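Local coordinates for protein 5-formaminoimidazole-4-carboxamide-1-(Beta)-D-ribofuranosyl 5'-monophosphate synthetase (Thermococcus kodakarensis, PDB 2PBZ) that binds ATP and probably acts as a magnesium- or manganese-dependent ligase that forms a carbon-nitrogen bond in purine (IMP) biosynthesis, at residues 5-10 and 15-20; 185-190 and 291-296; 29-32 and 38-41. One frame throughout, in Å; residues are numbered along the deposited sequence.

Contacts 1 and 3 belong to the N-terminal parallel sheet, whose strands 5-8, 27-31 and 47-50 lie in that order. Contact 1 comes first along the chain and contact 3 next; they lie in successive beta-alpha-beta units that share strand 27-31. Their centres are about 11 Å apart, and both reach the second subunit. Contact 2 comes last. It ties strand 183-194 of the five-stranded antiparallel sheet to helix 290-302. That helix also packs on helix 13-22 of contact 1; the centres of contacts 1 and 2 are about 14 Å apart. Helix 290-302 thus joins the parts assigned to the Rossmann and ATP-grasp clans. Contacts 2 and 3 do not touch; their centres are about 24 Å apart.

Contact 1: residues 5-10 and 15-20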
loop_
_atom_site.group_PDB
_atom_site.type_symbol
_atom_site.label_atom_id
_atom_site.label_comp_id
_atom_site.label_asym_id
_atom_site.label_seq_id
_atom_site.Cartn_x
_atom_site.Cartn_y
_atom_site.Cartn_z
ATOM N N VAL A 5 -15.557 10.025 -23.847
ATOM C CA VAL A 5 -15.676 9.399 -22.524
ATOM C C VAL A 5 -16.048 10.365 -21.421
ATOM O O VAL A 5 -15.285 11.272 -21.099
ATOM C CB VAL A 5 -14.375 8.696 -22.085
ATOM C CG1 VAL A 5 -14.620 7.939 -20.775
ATOM C CG2 VAL A 5 -13.888 7.761 -23.163
ATOM N N SER A 6 -17.215 10.142 -20.827
ATOM C CA SER A 6 -17.731 10.991 -19.761
ATOM C C SER A 6 -18.323 10.207 -18.586
ATOM O O SER A 6 -18.676 9.048 -18.721
ATOM C CB SER A 6 -18.792 11.927 -20.337
ATOM O OG SER A 6 -19.737 11.209 -21.088
ATOM N N THR A 7 -18.431 10.857 -17.433
ATOM C CA THR A 7 -18.977 10.223 -16.239
ATOM C C THR A 7 -19.142 11.216 -15.092
ATOM O O THR A 7 -18.623 12.321 -15.142
ATOM C CB THR A 7 -18.074 9.049 -15.767
ATOM O OG1 THR A 7 -18.712 8.352 -14.690
ATOM C CG2 THR A 7 -16.732 9.557 -15.306
ATOM N N ILE A 8 -19.872 10.819 -14.058
ATOM C CA ILE A 8 -20.100 11.692 -12.916
ATOM C C ILE A 8 -18.827 11.881 -12.087
ATOM O O ILE A 8 -18.025 10.968 -11.947
ATOM C CB ILE A 8 -21.225 11.134 -12.021
ATOM C CG1 ILE A 8 -22.566 11.270 -12.738
ATOM C CG2 ILE A 8 -21.258 11.855 -10.684
ATOM C CD1 ILE A 8 -23.725 10.662 -11.981
ATOM N N ALA A 9 -18.653 13.078 -11.541
ATOM C CA ALA A 9 -17.485 13.395 -10.733
ATOM C C ALA A 9 -17.599 12.940 -9.285
ATOM O O ALA A 9 -18.145 13.646 -8.438
ATOM C CB ALA A 9 -17.221 14.871 -10.774
ATOM N N SER A 10 -17.069 11.752 -9.010
ATOM C CA SER A 10 -17.083 11.163 -7.679
ATOM C C SER A 10 -16.746 9.696 -7.830
ATOM O O SER A 10 -16.537 9.211 -8.945
ATOM C CB SER A 10 -18.457 11.288 -7.037
ATOM O OG SER A 10 -19.409 10.551 -7.779
ATOM N N GLN A 15 -9.753 8.059 -11.710
ATOM C CA GLN A 15 -9.133 6.875 -12.272
ATOM C C GLN A 15 -9.671 6.680 -13.690
ATOM O O GLN A 15 -8.917 6.467 -14.634
ATOM C CB GLN A 15 -9.508 5.683 -11.410
ATOM C CG GLN A 15 -8.847 4.402 -11.781
ATOM C CD GLN A 15 -9.561 3.205 -11.188
ATOM O OE1 GLN A 15 -10.351 3.335 -10.244
ATOM N NE2 GLN A 15 -9.294 2.036 -11.737
ATOM N N ILE A 16 -10.988 6.766 -13.821
ATOM C CA ILE A 16 -11.658 6.603 -15.104
ATOM C C ILE A 16 -11.188 7.589 -16.172
ATOM O O ILE A 16 -10.781 7.171 -17.258
ATOM C CB ILE A 16 -13.194 6.726 -14.940
ATOM C CG1 ILE A 16 -13.724 5.544 -14.134
ATOM C CG2 ILE A 16 -13.867 6.792 -16.313
ATOM C CD1 ILE A 16 -15.168 5.661 -13.756
ATOM N N LEU A 17 -11.239 8.889 -15.866
ATOM C CA LEU A 17 -10.814 9.918 -16.822
ATOM C C LEU A 17 -9.324 9.862 -17.160
ATOM O O LEU A 17 -8.946 10.029 -18.308
ATOM C CB LEU A 17 -11.183 11.311 -16.307
ATOM C CG LEU A 17 -12.677 11.609 -16.100
ATOM C CD1 LEU A 17 -12.877 13.072 -15.743
ATOM C CD2 LEU A 17 -13.453 11.280 -17.357
ATOM N N LEU A 18 -8.478 9.618 -16.167
ATOM C CA LEU A 18 -7.050 9.540 -16.416
ATOM C C LEU A 18 -6.780 8.382 -17.363
ATOM O O LEU A 18 -5.979 8.498 -18.281
ATOM C CB LEU A 18 -6.282 9.353 -15.100
ATOM C CG LEU A 18 -4.773 9.066 -15.151
ATOM C CD1 LEU A 18 -4.057 10.121 -15.973
ATOM C CD2 LEU A 18 -4.212 9.028 -13.741
ATOM N N GLY A 19 -7.456 7.265 -17.140
ATOM C CA GLY A 19 -7.267 6.104 -17.993
ATOM C C GLY A 19 -7.755 6.343 -19.409
ATOM O O GLY A 19 -7.200 5.814 -20.362
ATOM N N ALA A 20 -8.801 7.139 -19.554
ATOM C CA ALA A 20 -9.337 7.442 -20.867
ATOM C C ALA A 20 -8.394 8.381 -21.617
ATOM O O ALA A 20 -8.059 8.143 -22.775
ATOM C CB ALA A 20 -10.709 8.069 -20.727
#
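Strand 5-8 and helix 15-20 run almost exactly antiparallel, at 172°, with their axes 9.0 Å apart at closest approach. The backbones come nearest where Val5 faces Ala20, their CA atoms 6.8 Å apart. The side-chain packing is tightest at the same place. The methyl CB of Ala20 sits against the branched end of Val5, 3.9 Å from Val5 CG1 and 4.0 Å from Val5 CG2. Both methyls of the valine thus meet the one methyl of the alanine. Leu298 of helix 290-302 and Phe25 also touch Val5.

This is the first strand and helix of a beta-alpha-beta unit made of strand 5-8, helix 13-22 and strand 27-31. The unit is consistent with the Rossmann-like family assigned to this part of the chain. The helix covers one face of the parallel sheet, and Val5 and Thr7 point to it from the strand.

Thr7 is divided between two environments. Its methyl CG2 lies between the backbone N and the carbonyl carbon and is turned to the helix. There it meets Ile16 CG2 at 4.1 Å, and the two side chains meet at a slant. Its hydroxyl OG1, opposite the backbone N (chi1 -173°), instead hydrogen-bonds to the carbonyl O of Val65. The polar end is satisfied away from the apolar interface.

Leu17 leaves the helix to one side, but its end lies closer to the strand. Its CD2 methyl is 4.2 Å from Thr7 CG2 and a similar distance from the carbonyl O of Val5. No hydrogen bond joins the two segments. Beyond them, Leu17 also touches Thr27 on the next strand, and Leu18 packs on Glu281 of the second subunit.

Contact 2: residues 185-190 and 291-296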
loop_
_atom_site.group_PDB
_atom_site.type_symbol
_atom_site.label_atom_id
_atom_site.label_comp_id
_atom_site.label_asym_id
_atom_site.label_seq_id
_atom_site.Cartn_x
_atom_site.Cartn_y
_atom_site.Cartn_z
ATOM N N GLU A 185 -10.011 -11.324 -16.322
ATOM C CA GLU A 185 -8.775 -10.806 -15.742
ATOM C C GLU A 185 -8.937 -10.470 -14.259
ATOM O O GLU A 185 -9.835 -9.725 -13.888
ATOM C CB GLU A 185 -8.326 -9.554 -16.511
ATOM C CG GLU A 185 -7.685 -9.812 -17.869
ATOM C CD GLU A 185 -7.659 -8.568 -18.748
ATOM O OE1 GLU A 185 -7.622 -7.465 -18.189
ATOM O OE2 GLU A 185 -7.665 -8.682 -19.990
ATOM N N LEU A 186 -8.073 -11.049 -13.428
ATOM C CA LEU A 186 -8.057 -10.809 -11.979
ATOM C C LEU A 186 -7.015 -9.694 -11.875
ATOM O O LEU A 186 -5.815 -9.946 -11.964
ATOM C CB LEU A 186 -7.598 -12.081 -11.245
ATOM C CG LEU A 186 -7.468 -12.252 -9.719
ATOM C CD1 LEU A 186 -7.871 -10.996 -9.002
ATOM C CD2 LEU A 186 -8.308 -13.440 -9.266
ATOM N N LEU A 187 -7.483 -8.463 -11.695
ATOM C CA LEU A 187 -6.598 -7.311 -11.674
ATOM C C LEU A 187 -6.198 -6.661 -10.361
ATOM O O LEU A 187 -5.444 -5.709 -10.352
ATOM C CB LEU A 187 -7.161 -6.246 -12.621
ATOM C CG LEU A 187 -7.251 -6.763 -14.062
ATOM C CD1 LEU A 187 -7.924 -5.750 -14.930
ATOM C CD2 LEU A 187 -5.867 -7.061 -14.599
ATOM N N GLY A 188 -6.682 -7.164 -9.247
ATOM C CA GLY A 188 -6.276 -6.566 -7.997
ATOM C C GLY A 188 -7.070 -7.028 -6.805
ATOM O O GLY A 188 -8.129 -7.639 -6.935
ATOM N N VAL A 189 -6.525 -6.750 -5.633
ATOM C CA VAL A 189 -7.190 -7.082 -4.391
ATOM C C VAL A 189 -7.025 -5.869 -3.494
ATOM O O VAL A 189 -5.924 -5.419 -3.198
ATOM C CB VAL A 189 -6.595 -8.315 -3.685
ATOM C CG1 VAL A 189 -7.423 -8.620 -2.446
ATOM C CG2 VAL A 189 -6.574 -9.510 -4.629
ATOM N N ASP A 190 -8.163 -5.367 -3.062
ATOM C CA ASP A 190 -8.245 -4.200 -2.243
ATOM C C ASP A 190 -8.585 -4.553 -0.805
ATOM O O ASP A 190 -9.078 -5.631 -0.509
ATOM C CB ASP A 190 -9.325 -3.297 -2.848
ATOM C CG ASP A 190 -9.606 -2.090 -2.013
ATOM O OD1 ASP A 190 -8.693 -1.236 -1.899
ATOM O OD2 ASP A 190 -10.734 -2.000 -1.465
ATOM N N GLY A 291 -9.482 1.748 -14.463
ATOM C CA GLY A 291 -10.091 2.801 -15.242
ATOM C C GLY A 291 -9.444 2.830 -16.605
ATOM O O GLY A 291 -10.088 3.134 -17.604
ATOM N N ARG A 292 -8.154 2.506 -16.649
ATOM C CA ARG A 292 -7.450 2.493 -17.916
ATOM C C ARG A 292 -7.801 1.226 -18.686
ATOM O O ARG A 292 -7.786 1.215 -19.917
ATOM C CB ARG A 292 -5.936 2.587 -17.714
ATOM C CG ARG A 292 -5.207 2.743 -19.040
ATOM C CD ARG A 292 -3.746 3.123 -18.914
ATOM N NE ARG A 292 -3.144 3.285 -20.235
ATOM C CZ ARG A 292 -1.838 3.303 -20.475
ATOM N NH1 ARG A 292 -0.978 3.168 -19.481
ATOM N NH2 ARG A 292 -1.390 3.437 -21.715
ATOM N N ARG A 293 -8.133 0.166 -17.953
ATOM C CA ARG A 293 -8.486 -1.105 -18.568
ATOM C C ARG A 293 -9.796 -0.952 -19.322
ATOM O O ARG A 293 -9.940 -1.448 -20.439
ATOM C CB ARG A 293 -8.627 -2.189 -17.510
ATOM C CG ARG A 293 -8.916 -3.549 -18.087
ATOM C CD ARG A 293 -7.795 -3.986 -19.006
ATOM N NE ARG A 293 -8.151 -5.183 -19.756
ATOM C CZ ARG A 293 -9.024 -5.213 -20.759
ATOM N NH1 ARG A 293 -9.632 -4.096 -21.143
ATOM N NH2 ARG A 293 -9.310 -6.363 -21.362
ATOM N N ILE A 294 -10.748 -0.273 -18.695
ATOM C CA ILE A 294 -12.031 -0.013 -19.316
ATOM C C ILE A 294 -11.824 0.780 -20.616
ATOM O O ILE A 294 -12.449 0.497 -21.628
ATOM C CB ILE A 294 -12.913 0.807 -18.390
ATOM C CG1 ILE A 294 -13.297 -0.027 -17.179
ATOM C CG2 ILE A 294 -14.127 1.310 -19.141
ATOM C CD1 ILE A 294 -13.982 0.767 -16.114
ATOM N N ALA A 295 -10.930 1.765 -20.576
ATOM C CA ALA A 295 -10.647 2.594 -21.737
ATOM C C ALA A 295 -9.934 1.828 -22.817
ATOM O O ALA A 295 -10.172 2.071 -24.000
ATOM C CB ALA A 295 -9.825 3.800 -21.340
ATOM N N ARG A 296 -9.052 0.909 -22.429
ATOM C CA ARG A 296 -8.334 0.141 -23.438
ATOM C C ARG A 296 -9.287 -0.827 -24.115
ATOM O O ARG A 296 -9.106 -1.178 -25.283
ATOM C CB ARG A 296 -7.165 -0.633 -22.839
ATOM C CG ARG A 296 -6.513 -1.538 -23.869
ATOM C CD ARG A 296 -5.079 -1.812 -23.550
ATOM N NE ARG A 296 -4.336 -0.572 -23.376
ATOM C CZ ARG A 296 -3.026 -0.509 -23.166
ATOM N NH1 ARG A 296 -2.305 -1.622 -23.109
ATOM N NH2 ARG A 296 -2.439 0.666 -22.989
#
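Glu185 and Arg293 form a buried salt bridge between strand 183-194 and helix 290-302. The strand belongs to the five-stranded antiparallel sheet of the region assigned to the ATP-grasp clan, and the helix lies close to the C-terminal end of the modelled chain. The two side chains approach from opposite directions. Arg293 NH2 gives a hydrogen bond to Glu185 OE2, 3.2 Å long and fairly straight at 164°. OE2 lies in the guanidinium plane, but the nitrogen comes to its syn side from well out of the carboxylate plane. The pairing is not flat, because the carboxylate and guanidinium planes are turned 43° apart. Glu185 OE1 is paired with Arg293 NE, but the position of this nitrogen is less sure.

The aliphatic part of Arg293 makes the apolar contact. Its CG is 4.0 Å from Leu187 CD1, and the two side chains cross at about a right angle. The arginine starts with CG anti to the backbone N (chi1 -177°) and then bends at chi2, which brings the head group to the glutamate. Leu187 is two residues on from Glu185 and also points to the helix.

Further out, Trp284 touches both charged side chains, and Phe176 and Ser178 of strand 170-178 touch Arg293. Tyr283 touches Glu185 and Leu187. The ATP-binding Tyr172 is about 12 Å from Leu187, side chain to side chain. The glutamate is shared between two arginines: its OE2 also forms a salt bridge with NE of Arg183.

Contact 3: residues 29-32 and 38-41; sequences LYVS and FYSS
Tyr39 meets Leu29 and Val31 in an apolar contact between strand 27-31 and the short helix 36-40. Leu29 comes closer. Its CD2 methyl is 3.5 Å from Tyr39 CD2 and 3.7 Å from Tyr39 CB. One methyl therefore lies against both the base of the tyrosine and the CD2 side of its ring, and the two side chains cross at about a right angle. Val31 reaches the CD1 side, with its CG2 methyl 3.9 Å from Tyr39 CD1. Leu29 CG is anti to the backbone N (chi1 -178°), which carries CD2 out to the ring. Both side chains leave the strand toward the helix. Ser13 of helix 13-22 touches Leu29 and Tyr39, and Leu48 of the next strand touches Leu29 and Val31.

Aromatic contacts are made on the helix side. The Phe38 ring sets its CD2 over the centre of the Tyr39 ring, 3.7 Å above its plane. Tyr39 CE1 in turn lies at the edge of the Phe38 ring, in its plane. Phe38 also makes an edge-to-face ring contact with Tyr228 of the second subunit.

The hydrogen bonds of these side chains do not cross between the segments. Tyr39 OH bonds to Glu221 OE2 of the second subunit. The tyrosine thus packs on its own sheet through its ring and reaches the neighbouring chain through its hydroxyl. Ser41 OG donates to Phe38 O at 2.7 Å, tilted 24° from the carbonyl plane. It links the last residue of the segment back to the carbonyl three residues earlier.

Strand 27-31, helix 36-40 and strand 47-50 form a beta-alpha-beta unit of the parallel sheet, consistent with the Rossmann-like clan assigned to this part of the chain.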
loop_
_atom_site.group_PDB
_atom_site.type_symbol
_atom_site.label_atom_id
_atom_site.label_comp_id
_atom_site.label_asym_id
_atom_site.label_seq_id
_atom_site.Cartn_x
_atom_site.Cartn_y
_atom_site.Cartn_z
ATOM N N LEU A 29 -16.505 15.531 -17.956
ATOM C CA LEU A 29 -16.926 15.276 -16.594
ATOM C C LEU A 29 -18.116 16.122 -16.180
ATOM O O LEU A 29 -18.117 17.324 -16.394
ATOM C CB LEU A 29 -15.763 15.551 -15.638
ATOM C CG LEU A 29 -16.009 15.280 -14.156
ATOM C CD1 LEU A 29 -16.113 13.783 -13.945
ATOM C CD2 LEU A 29 -14.894 15.863 -13.317
ATOM N N TYR A 30 -19.127 15.484 -15.597
ATOM C CA TYR A 30 -20.306 16.183 -15.102
ATOM C C TYR A 30 -20.041 16.371 -13.615
ATOM O O TYR A 30 -19.888 15.395 -12.891
ATOM C CB TYR A 30 -21.558 15.330 -15.261
ATOM C CG TYR A 30 -22.090 15.201 -16.660
ATOM C CD1 TYR A 30 -21.323 14.636 -17.668
ATOM C CD2 TYR A 30 -23.381 15.609 -16.963
ATOM C CE1 TYR A 30 -21.835 14.473 -18.956
ATOM C CE2 TYR A 30 -23.908 15.453 -18.247
ATOM C CZ TYR A 30 -23.131 14.880 -19.237
ATOM O OH TYR A 30 -23.660 14.669 -20.485
ATOM N N VAL A 31 -19.990 17.618 -13.157
ATOM C CA VAL A 31 -19.692 17.910 -11.761
ATOM C C VAL A 31 -20.594 19.012 -11.217
ATOM O O VAL A 31 -21.116 19.827 -11.972
ATOM C CB VAL A 31 -18.211 18.352 -11.622
ATOM C CG1 VAL A 31 -18.018 19.704 -12.292
ATOM C CG2 VAL A 31 -17.800 18.425 -10.164
ATOM N N SER A 32 -20.769 19.045 -9.898
ATOM C CA SER A 32 -21.599 20.066 -9.279
ATOM C C SER A 32 -20.777 21.318 -8.988
ATOM O O SER A 32 -19.543 21.285 -8.975
ATOM C CB SER A 32 -22.224 19.547 -7.986
ATOM O OG SER A 32 -21.245 19.255 -7.015
ATOM N N PHE A 38 -11.992 21.778 -7.494
ATOM C CA PHE A 38 -10.992 20.724 -7.510
ATOM C C PHE A 38 -10.801 20.052 -8.875
ATOM O O PHE A 38 -9.682 19.943 -9.372
ATOM C CB PHE A 38 -11.350 19.656 -6.485
ATOM C CG PHE A 38 -10.497 18.444 -6.580
ATOM C CD1 PHE A 38 -9.141 18.511 -6.289
ATOM C CD2 PHE A 38 -11.025 17.243 -7.023
ATOM C CE1 PHE A 38 -8.324 17.397 -6.442
ATOM C CE2 PHE A 38 -10.214 16.128 -7.179
ATOM C CZ PHE A 38 -8.859 16.210 -6.887
ATOM N N TYR A 39 -11.896 19.586 -9.464
ATOM C CA TYR A 39 -11.828 18.914 -10.747
ATOM C C TYR A 39 -11.451 19.800 -11.934
ATOM O O TYR A 39 -10.864 19.323 -12.901
ATOM C CB TYR A 39 -13.148 18.202 -11.045
ATOM C CG TYR A 39 -13.488 17.072 -10.101
ATOM C CD1 TYR A 39 -14.244 17.296 -8.957
ATOM C CD2 TYR A 39 -13.067 15.770 -10.362
ATOM C CE1 TYR A 39 -14.580 16.250 -8.094
ATOM C CE2 TYR A 39 -13.395 14.713 -9.502
ATOM C CZ TYR A 39 -14.153 14.955 -8.376
ATOM O OH TYR A 39 -14.491 13.904 -7.549
ATOM N N SER A 40 -11.773 21.085 -11.879
ATOM C CA SER A 40 -11.431 21.952 -12.995
ATOM C C SER A 40 -9.935 22.217 -13.043
ATOM O O SER A 40 -9.398 22.596 -14.075
ATOM C CB SER A 40 -12.203 23.269 -12.918
ATOM O OG SER A 40 -11.989 23.908 -11.683
ATOM N N SER A 41 -9.257 22.005 -11.926
ATOM C CA SER A 41 -7.816 22.228 -11.864
ATOM C C SER A 41 -7.049 21.016 -12.381
ATOM O O SER A 41 -5.824 21.029 -12.442
ATOM C CB SER A 41 -7.378 22.527 -10.418
ATOM O OG SER A 41 -7.405 21.360 -9.611
#